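Local atomic coordinates of MUTM (fpg) protein (Thermus thermophilus, PDB entry 1EE8), a protein that belongs to the MutM (Fpg) family, whose fold joins an N-terminal beta-sheet domain to a helical H2TH domain and a zinc finger. Residues K140-L146 with F176-L182; L168-S174 with C261-G265; Q20-V26 with A84-G90. All coordinates share one frame. Residue numbers count along the deposited sequence, not the author numbering.

Interaction 1: K140-L146 with F176-L182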
# COMPACT_ATOMS: atom_id res chain seq x y z
N LYS A 140 -42.60 -2.14 -5.99
CA LYS A 140 -43.74 -2.85 -5.41
C LYS A 140 -43.44 -3.54 -4.09
O LYS A 140 -44.36 -3.97 -3.39
CB LYS A 140 -44.29 -3.86 -6.41
CG LYS A 140 -45.22 -3.24 -7.45
CD LYS A 140 -46.43 -2.61 -6.76
CE LYS A 140 -47.38 -1.96 -7.76
NZ LYS A 140 -48.55 -1.33 -7.08
N GLU A 141 -42.16 -3.64 -3.74
CA GLU A 141 -41.77 -4.29 -2.49
C GLU A 141 -41.56 -3.29 -1.36
O GLU A 141 -41.21 -3.69 -0.25
CB GLU A 141 -40.48 -5.09 -2.71
CG GLU A 141 -40.64 -6.26 -3.66
CD GLU A 141 -39.35 -7.04 -3.87
OE1 GLU A 141 -39.43 -8.17 -4.42
OE2 GLU A 141 -38.27 -6.55 -3.49
N SER A 142 -41.79 -2.01 -1.62
CA SER A 142 -41.57 -1.00 -0.59
C SER A 142 -42.77 -0.15 -0.21
O SER A 142 -43.53 0.30 -1.06
CB SER A 142 -40.43 -0.07 -1.01
OG SER A 142 -39.32 -0.80 -1.49
N ALA A 143 -42.93 0.07 1.09
CA ALA A 143 -44.01 0.90 1.60
C ALA A 143 -43.41 2.27 1.90
O ALA A 143 -44.13 3.22 2.25
CB ALA A 143 -44.60 0.28 2.87
N ARG A 144 -42.09 2.38 1.76
CA ARG A 144 -41.40 3.63 2.00
C ARG A 144 -41.70 4.62 0.88
O ARG A 144 -42.04 4.23 -0.23
CB ARG A 144 -39.89 3.41 2.06
CG ARG A 144 -39.40 2.75 3.33
CD ARG A 144 -37.92 3.06 3.51
NE ARG A 144 -37.15 2.64 2.35
CZ ARG A 144 -35.93 3.08 2.07
NH1 ARG A 144 -35.35 3.97 2.88
NH2 ARG A 144 -35.28 2.65 1.00
N PRO A 145 -41.58 5.93 1.16
CA PRO A 145 -41.85 6.97 0.16
C PRO A 145 -41.07 6.76 -1.13
O PRO A 145 -39.89 6.40 -1.12
CB PRO A 145 -41.44 8.25 0.88
CG PRO A 145 -41.68 7.93 2.33
CD PRO A 145 -41.13 6.53 2.43
N LEU A 146 -41.74 7.00 -2.25
CA LEU A 146 -41.15 6.85 -3.57
C LEU A 146 -39.74 7.41 -3.67
O LEU A 146 -38.82 6.73 -4.14
CB LEU A 146 -42.05 7.51 -4.61
CG LEU A 146 -41.70 7.26 -6.07
CD1 LEU A 146 -41.58 5.76 -6.33
CD2 LEU A 146 -42.78 7.88 -6.95
N PHE A 176 -43.56 11.84 -1.98
CA PHE A 176 -43.96 11.31 -0.69
C PHE A 176 -44.90 10.12 -0.62
O PHE A 176 -45.07 9.52 0.45
CB PHE A 176 -44.51 12.46 0.15
CG PHE A 176 -43.74 13.74 -0.02
CD1 PHE A 176 -44.21 14.76 -0.84
CD2 PHE A 176 -42.50 13.90 0.60
CE1 PHE A 176 -43.47 15.91 -1.05
CE2 PHE A 176 -41.75 15.05 0.40
CZ PHE A 176 -42.24 16.06 -0.43
N ARG A 177 -45.52 9.75 -1.73
CA ARG A 177 -46.44 8.62 -1.72
C ARG A 177 -45.68 7.30 -1.60
O ARG A 177 -44.52 7.20 -2.01
CB ARG A 177 -47.29 8.61 -3.00
CG ARG A 177 -46.49 8.39 -4.27
CD ARG A 177 -47.36 8.52 -5.51
NE ARG A 177 -48.24 7.38 -5.70
CZ ARG A 177 -49.01 7.21 -6.78
NH1 ARG A 177 -49.77 6.13 -6.88
NH2 ARG A 177 -49.01 8.12 -7.75
N PRO A 178 -46.33 6.28 -1.02
CA PRO A 178 -45.67 4.97 -0.87
C PRO A 178 -45.21 4.48 -2.23
O PRO A 178 -45.93 4.60 -3.22
CB PRO A 178 -46.79 4.10 -0.29
CG PRO A 178 -47.57 5.08 0.55
CD PRO A 178 -47.65 6.28 -0.38
N ALA A 179 -43.99 3.94 -2.29
CA ALA A 179 -43.45 3.45 -3.55
C ALA A 179 -44.33 2.39 -4.20
O ALA A 179 -44.48 2.35 -5.42
CB ALA A 179 -42.05 2.88 -3.32
N ARG A 180 -44.91 1.52 -3.37
CA ARG A 180 -45.78 0.46 -3.86
C ARG A 180 -47.12 0.95 -4.38
O ARG A 180 -47.79 0.26 -5.15
CB ARG A 180 -46.01 -0.58 -2.76
CG ARG A 180 -46.51 0.01 -1.45
CD ARG A 180 -46.94 -1.09 -0.50
NE ARG A 180 -45.98 -2.19 -0.50
CZ ARG A 180 -46.10 -3.29 0.24
NH1 ARG A 180 -47.14 -3.44 1.05
NH2 ARG A 180 -45.18 -4.25 0.15
N SER A 181 -47.52 2.14 -3.95
CA SER A 181 -48.80 2.71 -4.37
C SER A 181 -48.82 3.01 -5.86
O SER A 181 -49.89 3.22 -6.44
CB SER A 181 -49.09 4.00 -3.60
OG SER A 181 -48.29 5.07 -4.07
N LEU A 182 -47.65 3.02 -6.49
CA LEU A 182 -47.57 3.32 -7.92
C LEU A 182 -48.16 2.24 -8.81
O LEU A 182 -48.00 1.05 -8.54
CB LEU A 182 -46.12 3.55 -8.35
CG LEU A 182 -45.43 4.87 -8.00
CD1 LEU A 182 -44.08 4.92 -8.72
CD2 LEU A 182 -46.30 6.05 -8.42

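Interaction 2: L168-S174 with C261-G265. With ZN (zinc ion), chain C.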
# COMPACT_ATOMS: atom_id res chain seq x y z
N LEU A 168 -38.90 12.96 -10.59
CA LEU A 168 -40.24 12.89 -10.04
C LEU A 168 -41.14 13.97 -10.62
O LEU A 168 -42.33 13.74 -10.88
CB LEU A 168 -40.19 12.97 -8.52
CG LEU A 168 -39.61 11.70 -7.87
CD1 LEU A 168 -39.26 11.96 -6.40
CD2 LEU A 168 -40.65 10.57 -8.00
N PHE A 169 -40.59 15.16 -10.81
CA PHE A 169 -41.38 16.25 -11.38
C PHE A 169 -41.67 15.95 -12.84
O PHE A 169 -42.79 16.13 -13.32
CB PHE A 169 -40.65 17.59 -11.33
CG PHE A 169 -41.38 18.67 -12.08
CD1 PHE A 169 -42.48 19.29 -11.51
CD2 PHE A 169 -41.00 19.01 -13.37
CE1 PHE A 169 -43.22 20.23 -12.23
CE2 PHE A 169 -41.73 19.95 -14.10
CZ PHE A 169 -42.83 20.56 -13.53
N ARG A 170 -40.64 15.52 -13.56
CA ARG A 170 -40.84 15.24 -14.97
C ARG A 170 -41.92 14.19 -15.15
O ARG A 170 -42.73 14.28 -16.07
CB ARG A 170 -39.53 14.81 -15.63
CG ARG A 170 -39.67 14.73 -17.13
CD ARG A 170 -38.35 14.64 -17.84
NE ARG A 170 -37.52 15.83 -17.64
CZ ARG A 170 -36.42 16.08 -18.33
NH1 ARG A 170 -35.71 17.17 -18.10
NH2 ARG A 170 -36.03 15.22 -19.27
N ALA A 171 -41.95 13.20 -14.25
CA ALA A 171 -42.93 12.12 -14.31
C ALA A 171 -44.25 12.49 -13.63
O ALA A 171 -45.19 11.70 -13.61
CB ALA A 171 -42.35 10.86 -13.66
N ARG A 172 -44.30 13.69 -13.06
CA ARG A 172 -45.49 14.17 -12.37
C ARG A 172 -45.98 13.21 -11.28
O ARG A 172 -47.16 12.85 -11.23
CB ARG A 172 -46.62 14.44 -13.38
CG ARG A 172 -46.25 15.46 -14.46
CD ARG A 172 -46.02 16.84 -13.86
NE ARG A 172 -46.01 17.89 -14.89
CZ ARG A 172 -44.99 18.16 -15.70
NH1 ARG A 172 -43.85 17.47 -15.61
NH2 ARG A 172 -45.11 19.11 -16.61
N LEU A 173 -45.07 12.81 -10.41
CA LEU A 173 -45.39 11.89 -9.32
C LEU A 173 -45.00 12.46 -7.97
O LEU A 173 -44.01 13.18 -7.84
CB LEU A 173 -44.68 10.55 -9.54
CG LEU A 173 -45.11 9.75 -10.76
CD1 LEU A 173 -44.23 8.50 -10.90
CD2 LEU A 173 -46.58 9.36 -10.61
N SER A 174 -45.79 12.14 -6.95
CA SER A 174 -45.51 12.62 -5.61
C SER A 174 -44.27 11.94 -5.04
O SER A 174 -44.15 10.72 -5.09
CB SER A 174 -46.68 12.37 -4.68
OG SER A 174 -46.31 12.65 -3.36
N CYS A 261 -48.96 19.88 -9.66
CA CYS A 261 -48.50 19.01 -10.74
C CYS A 261 -48.06 17.61 -10.32
O CYS A 261 -48.04 16.70 -11.15
CB CYS A 261 -47.36 19.69 -11.50
SG CYS A 261 -47.89 21.10 -12.46
N GLN A 262 -47.70 17.44 -9.05
CA GLN A 262 -47.24 16.13 -8.60
C GLN A 262 -48.16 15.40 -7.62
O GLN A 262 -47.70 14.63 -6.77
CB GLN A 262 -45.82 16.27 -8.03
CG GLN A 262 -44.80 16.60 -9.12
CD GLN A 262 -43.41 16.85 -8.58
OE1 GLN A 262 -43.05 17.98 -8.22
NE2 GLN A 262 -42.60 15.80 -8.53
N GLY A 263 -49.46 15.63 -7.75
CA GLY A 263 -50.44 14.96 -6.92
C GLY A 263 -50.37 15.15 -5.42
O GLY A 263 -50.61 14.21 -4.66
N GLU A 264 -50.05 16.36 -4.98
CA GLU A 264 -49.97 16.67 -3.56
C GLU A 264 -50.80 17.93 -3.30
O GLU A 264 -51.91 18.07 -3.83
CB GLU A 264 -48.52 16.90 -3.14
CG GLU A 264 -47.66 15.64 -3.06
CD GLU A 264 -48.19 14.62 -2.06
OE1 GLU A 264 -49.13 13.88 -2.39
OE2 GLU A 264 -47.66 14.56 -0.93
N GLY A 265 -50.28 18.83 -2.48
CA GLY A 265 -51.00 20.06 -2.18
C GLY A 265 -52.18 19.86 -1.24
O GLY A 265 -53.22 19.37 -1.67
ZN ZN C . -46.99 22.86 -11.32

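Interaction 3: Q20-V26 with A84-G90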
# COMPACT_ATOMS: atom_id res chain seq x y z
N GLN A 20 -1.15 7.81 -18.21
CA GLN A 20 -0.18 8.56 -17.42
C GLN A 20 0.22 7.82 -16.15
O GLN A 20 -0.58 7.09 -15.56
CB GLN A 20 -0.78 9.92 -17.02
CG GLN A 20 -1.02 10.87 -18.18
CD GLN A 20 0.09 11.89 -18.33
OE1 GLN A 20 0.28 12.76 -17.47
NE2 GLN A 20 0.84 11.78 -19.42
N THR A 21 1.46 8.02 -15.72
CA THR A 21 1.93 7.39 -14.50
C THR A 21 1.50 8.19 -13.27
O THR A 21 1.80 9.39 -13.16
CB THR A 21 3.47 7.27 -14.49
OG1 THR A 21 3.89 6.37 -15.52
CG2 THR A 21 3.94 6.75 -13.14
N LEU A 22 0.77 7.55 -12.37
CA LEU A 22 0.37 8.22 -11.14
C LEU A 22 1.59 8.07 -10.23
O LEU A 22 1.77 7.02 -9.59
CB LEU A 22 -0.85 7.54 -10.53
CG LEU A 22 -1.22 7.99 -9.10
CD1 LEU A 22 -1.58 9.48 -9.09
CD2 LEU A 22 -2.38 7.15 -8.59
N ARG A 23 2.43 9.10 -10.19
CA ARG A 23 3.65 9.07 -9.39
C ARG A 23 3.39 9.08 -7.89
O ARG A 23 4.05 8.37 -7.12
CB ARG A 23 4.55 10.25 -9.75
CG ARG A 23 5.06 10.22 -11.19
CD ARG A 23 5.89 11.46 -11.49
NE ARG A 23 6.59 11.35 -12.77
CZ ARG A 23 7.22 12.36 -13.37
NH1 ARG A 23 7.24 13.56 -12.82
NH2 ARG A 23 7.84 12.16 -14.53
N GLN A 24 2.43 9.89 -7.46
CA GLN A 24 2.13 9.94 -6.04
C GLN A 24 0.77 10.54 -5.72
O GLN A 24 0.20 11.27 -6.52
CB GLN A 24 3.23 10.71 -5.30
CG GLN A 24 3.98 11.75 -6.14
CD GLN A 24 5.07 12.49 -5.36
OE1 GLN A 24 5.78 13.33 -5.91
NE2 GLN A 24 5.20 12.17 -4.07
N VAL A 25 0.26 10.18 -4.55
CA VAL A 25 -1.00 10.69 -4.05
C VAL A 25 -0.56 11.39 -2.79
O VAL A 25 -0.24 10.76 -1.78
CB VAL A 25 -1.99 9.56 -3.68
CG1 VAL A 25 -3.33 10.17 -3.26
CG2 VAL A 25 -2.17 8.63 -4.86
N VAL A 26 -0.55 12.71 -2.86
CA VAL A 26 -0.09 13.52 -1.75
C VAL A 26 -1.19 14.00 -0.83
O VAL A 26 -2.19 14.56 -1.27
CB VAL A 26 0.70 14.74 -2.29
CG1 VAL A 26 1.41 15.47 -1.14
CG2 VAL A 26 1.71 14.27 -3.33
N ALA A 84 -5.83 16.77 -1.22
CA ALA A 84 -4.89 15.79 -1.74
C ALA A 84 -4.55 16.12 -3.18
O ALA A 84 -5.26 16.89 -3.82
CB ALA A 84 -5.47 14.39 -1.66
N ALA A 85 -3.46 15.55 -3.68
CA ALA A 85 -3.08 15.80 -5.05
C ALA A 85 -2.59 14.51 -5.69
O ALA A 85 -1.81 13.77 -5.08
CB ALA A 85 -1.97 16.86 -5.11
N LEU A 86 -3.08 14.23 -6.89
CA LEU A 86 -2.67 13.06 -7.64
C LEU A 86 -1.62 13.61 -8.60
O LEU A 86 -1.96 14.29 -9.57
CB LEU A 86 -3.84 12.48 -8.44
CG LEU A 86 -4.72 11.42 -7.77
CD1 LEU A 86 -4.87 11.71 -6.30
CD2 LEU A 86 -6.08 11.36 -8.46
N VAL A 87 -0.36 13.35 -8.30
CA VAL A 87 0.74 13.84 -9.11
C VAL A 87 1.04 12.87 -10.25
O VAL A 87 1.55 11.78 -10.02
CB VAL A 87 2.00 14.03 -8.25
CG1 VAL A 87 3.14 14.54 -9.09
CG2 VAL A 87 1.69 14.99 -7.10
N LEU A 88 0.70 13.28 -11.47
CA LEU A 88 0.94 12.48 -12.66
C LEU A 88 2.22 12.95 -13.33
O LEU A 88 2.73 14.02 -13.01
CB LEU A 88 -0.22 12.61 -13.65
CG LEU A 88 -1.51 11.84 -13.36
CD1 LEU A 88 -1.79 11.76 -11.87
CD2 LEU A 88 -2.64 12.52 -14.09
N GLU A 89 2.73 12.17 -14.27
CA GLU A 89 3.96 12.57 -14.93
C GLU A 89 3.74 13.84 -15.74
O GLU A 89 4.58 14.72 -15.76
CB GLU A 89 4.49 11.42 -15.82
CG GLU A 89 3.71 11.16 -17.10
CD GLU A 89 4.25 9.95 -17.87
OE1 GLU A 89 4.03 8.80 -17.42
OE2 GLU A 89 4.89 10.15 -18.92
N GLY A 90 2.58 13.94 -16.39
CA GLY A 90 2.30 15.11 -17.21
C GLY A 90 1.61 16.27 -16.53
O GLY A 90 1.65 17.40 -17.02

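Interaction 1: K140-L146 with F176-L182
Two loops run side by side here, joined by a single backbone bridge between P145 and P178, whose CA atoms lie 4.4 Å apart. Two short, well-directed hydrogen bonds flank the pair: L146 N donates to R177 O at 2.8 Å, and A179 N donates to R144 O at 2.9 Å. Proline suits both central positions, because neither needs an amide hydrogen and the ring holds phi near -55°, as the open, polyproline-like backbone at both residues requires. P145 is the N-cap residue of helix 146-152, so R177 O serves an amide at the helix start. A weak third link, R180 N to S142 O at 3.0 Å, extends the pairing.

Among the side chains, K140 reaches across with its end: although its CA-to-CB bond points away, the long chain brings NZ to R180 O at 2.6 Å and L182 O at 2.8 Å, tethering the turn of 178-182. That turn is braced by R177 NE to S181 OG at 2.8 Å and by S181 OG to P178 O at 2.6 Å. On the buried side, L146 CD1 meets L182 CD1 at 3.6 Å and A179 CB at 4.2 Å, a small apolar core in which alanine's size permits close approach. Small A143 lets the aliphatic part of R180 lie along it, R180 CG 4.0 Å from A143 CA.

Within the H2TH domain, the contact joins the link between helices 132-140 and 146-152 to the loop leading into helix 184-203. Salt bridges R144-D152 and R177-E186 anchor these loops to helices 146-152 and 184-203.

Interaction 2: L168-S174 with C261-G265
C261 is a zinc ligand, its SG 2.3 Å from ZN; C238, C241 and C258 complete the site. C261 CB rests 4.2 Å from F169 CE1 and 3.9 Å from R172 CD, so this zinc ligand is seated against a helix end.

Q262 contributes most to the contact. Its amide both donates and accepts, which suits a place among backbone groups: NE2 makes a weak bond to L173 O at 3.1 Å, while OE1 accepts from C258 N and lies at the edge of the F169 ring. The helix end is a Schellman motif, R172 at positive phi, with L173 N bonded to L168 O and R172 N to F169 O, both at 2.9 Å.

At G263 the chain turns with positive phi, which glycine tolerates best. E264 CD lies 3.0 Å from S174 OG, at angles poor for a hydrogen bond; S174 OG instead accepts from F176 N, and E264 has a weak, long ion pair with R248.

The zinc finger abuts the C-terminal end of helix 161-170, whose L168 packs on helix 146-152 and whose R170 pairs with E200 of helix 184-203, while Q262 leans on F257 of strand 254-257.

Interaction 3: Q20-V26 with A84-G90
L22, V25, L86 and L88 share one buried face of the strand pair and form its apolar centre. L22 CD1 touches L88 CD1 at 3.6 Å and L86 CB at 3.8 Å, and V25 CG1 meets L86 CD1 at 3.7 Å. Branched aliphatic side chains fill this layer without polar groups to satisfy. On the other face, which is more open, V26 CG2 packs against V87 CG2 at 3.8 Å, beside A85 and Q24.

Between these faces the backbones run antiparallel, the segment axes 4.6 Å apart and at 175°. V26 and A85 form a hydrogen-bonded pair, with V26 N to A85 O at 2.8 Å and A85 N to V26 O at 2.9 Å; V87 N donates to Q24 O at 2.8 Å. A classic beta bulge follows: R23 N and Q24 N both approach V87 O, at 2.8 and 3.3 Å, in weak bonds, and the extra residue shifts the register by one before L22 pairs with L88.

The polar edge lies beyond the bulge. E89 OE1 accepts from T21 N at 3.2 Å and T21 OG1 at 3.1 Å, while the guanidinium of R23 lays one face over E89 CA. G90 N donates to Q20 OE1 at 2.8 Å; a CB at this position would clash with that oxygen, so glycine fits.

Strand 21-26 sits between strands 42-50 and 82-88, and 82-88 is in turn edged by 92-96. L22 and L86 also pack on L58 and F56 of strand 53-58, as expected if the sheet folds over itself in the beta-sandwich of this family.

In the fold
From the N terminus, interaction 3 comes first: it closes the loop from strand 21-26 to strand 82-88, entirely within the N-terminal domain. In the rest of the chain, from the H2TH domain to the zinc finger, interactions 1 and 2 cross, their segments alternating as 140-146, 168-174, 176-182 and 261-265. Interaction 1 closes a short loop, about half of it helical, inside the H2TH domain; interaction 2 spans 86 residues and attaches the zinc finger near the C terminus. Their centres are 14 Å apart and they touch, L146 packing on L168 and F176 on E264. Interaction 3 lies on the opposite side of the chain's centre, its own centre about 46 Å from either of the others.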